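Local coordinates for mitogen activated protein kinase, putative (Leishmania donovani, PDB 4QNY), which probably phosphorylates serine and threonine residues of other proteins as a mitogen-activated protein kinase, using ATP and magnesium, at residues D236-V239 / D240-T244. Residues are numbered along the deposited sequence; the frame is centred on the assembly and turned at random.
Sequences DKIV and DVIGT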
loop_
_atom_site.group_PDB
_atom_site.type_symbol
_atom_site.label_atom_id
_atom_site.label_comp_id
_atom_site.label_asym_id
_atom_site.label_seq_id
_atom_site.Cartn_x
_atom_site.Cartn_y
_atom_site.Cartn_z
ATOM N N ASP A 236 10.449 4.998 -18.819
ATOM C CA ASP A 236 9.986 5.571 -20.077
ATOM C C ASP A 236 8.536 6.031 -19.968
ATOM O O ASP A 236 8.188 7.119 -20.425
ATOM C CB ASP A 236 10.134 4.561 -21.218
ATOM C CG ASP A 236 11.580 4.346 -21.625
ATOM O OD1 ASP A 236 12.372 5.310 -21.548
ATOM O OD2 ASP A 236 11.925 3.215 -22.025
ATOM N N LYS A 237 7.698 5.200 -19.354
ATOM C CA LYS A 237 6.280 5.508 -19.193
ATOM C C LYS A 237 6.063 6.718 -18.291
ATOM O O LYS A 237 5.156 7.518 -18.518
ATOM C CB LYS A 237 5.530 4.298 -18.632
ATOM C CG LYS A 237 5.365 3.157 -19.621
ATOM C CD LYS A 237 4.436 3.548 -20.757
ATOM C CE LYS A 237 4.373 2.462 -21.819
ATOM N NZ LYS A 237 3.977 1.145 -21.249
ATOM N N ILE A 238 6.898 6.843 -17.264
ATOM C CA ILE A 238 6.812 7.972 -16.345
ATOM C C ILE A 238 7.236 9.268 -17.031
ATOM O O ILE A 238 6.530 10.276 -16.964
ATOM C CB ILE A 238 7.682 7.744 -15.091
ATOM C CG1 ILE A 238 7.115 6.594 -14.255
ATOM C CG2 ILE A 238 7.762 9.011 -14.254
ATOM C CD1 ILE A 238 7.940 6.261 -13.032
ATOM N N VAL A 239 8.385 9.232 -17.697
ATOM C CA VAL A 239 8.926 10.409 -18.368
ATOM C C VAL A 239 8.044 10.850 -19.537
ATOM O O VAL A 239 7.869 12.046 -19.771
ATOM C CB VAL A 239 10.364 10.150 -18.869
ATOM C CG1 VAL A 239 10.869 11.318 -19.703
ATOM C CG2 VAL A 239 11.292 9.900 -17.690
ATOM N N ASP A 240 7.477 9.883 -20.256
ATOM C CA ASP A 240 6.586 10.183 -21.377
ATOM C C ASP A 240 5.407 11.051 -20.951
ATOM O O ASP A 240 4.888 11.839 -21.742
ATOM C CB ASP A 240 6.065 8.893 -22.017
ATOM C CG ASP A 240 7.074 8.255 -22.952
ATOM O OD1 ASP A 240 8.019 8.953 -23.377
ATOM O OD2 ASP A 240 6.918 7.056 -23.266
ATOM N N VAL A 241 4.992 10.907 -19.696
ATOM C CA VAL A 241 3.857 11.660 -19.180
ATOM C C VAL A 241 4.283 12.965 -18.509
ATOM O O VAL A 241 3.910 14.045 -18.956
ATOM C CB VAL A 241 3.039 10.822 -18.179
ATOM C CG1 VAL A 241 1.883 11.639 -17.625
ATOM C CG2 VAL A 241 2.526 9.554 -18.845
ATOM N N ILE A 242 5.072 12.871 -17.442
ATOM C CA ILE A 242 5.417 14.059 -16.664
ATOM C C ILE A 242 6.450 14.945 -17.361
ATOM O O ILE A 242 6.606 16.115 -17.010
ATOM C CB ILE A 242 5.945 13.686 -15.264
ATOM C CG1 ILE A 242 7.310 13.002 -15.361
ATOM C CG2 ILE A 242 4.942 12.805 -14.534
ATOM C CD1 ILE A 242 8.010 12.863 -14.028
ATOM N N GLY A 243 7.154 14.390 -18.342
ATOM C CA GLY A 243 8.102 15.167 -19.120
ATOM C C GLY A 243 9.540 15.055 -18.653
ATOM O O GLY A 243 9.810 14.707 -17.504
ATOM N N THR A 244 10.467 15.359 -19.558
ATOM C CA THR A 244 11.894 15.299 -19.260
ATOM C C THR A 244 12.283 16.296 -18.172
ATOM O O THR A 244 12.083 17.501 -18.329
ATOM C CB THR A 244 12.739 15.576 -20.518
ATOM O OG1 THR A 244 12.384 14.649 -21.552
ATOM C CG2 THR A 244 14.221 15.443 -20.204
#
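Helix 231-242 ends here in a helix C-cap, with Asp240 N bonded to Asp236 O, Ile242 N to Ile238 O and Gly243 N to Val239 O (2.8 Å), all in the i to i+4 spacing of an alpha-helix. Gly243 is the first residue past the helix, with phi at 97°; the turn lies in the C-terminal lobe of the kinase fold, far from the bound nucleotide analogue and magnesium. Ile238 O accepts two donors: Ile242 N nearly in line with the carbonyl, and Val241 N from above its plane, through a longer i to i+3 bond of 3.2 Å.

Ile238 and Ile242 run alongside each other in the same direction, one turn apart. With chi1 at 69°, Ile242 CG1 sits between its own N and carbonyl carbon, folded back to 3.3 Å from Ile238 O, and its CD1 reaches Ile238 CG2 at 3.9 Å. Ile238 also packs on Phe226 and Ile242 on Phe294, while Val241 packs on Phe226 and Trp273. The Asp240 carboxylate lies beyond Asp236 O, acceptor facing acceptor without a bond; it is instead salt-bridged through OD1 to Arg268 NE. The same arginine's backbone pairs with Thr244, tying the chain just past the helix end to the loop between helices 256-264 and 273-276. Across the glycine, Thr244 OG1, the hydroxyl that is hydrogen-bonded to Arg268 N, comes within 4.1 Å of Val239 CG1.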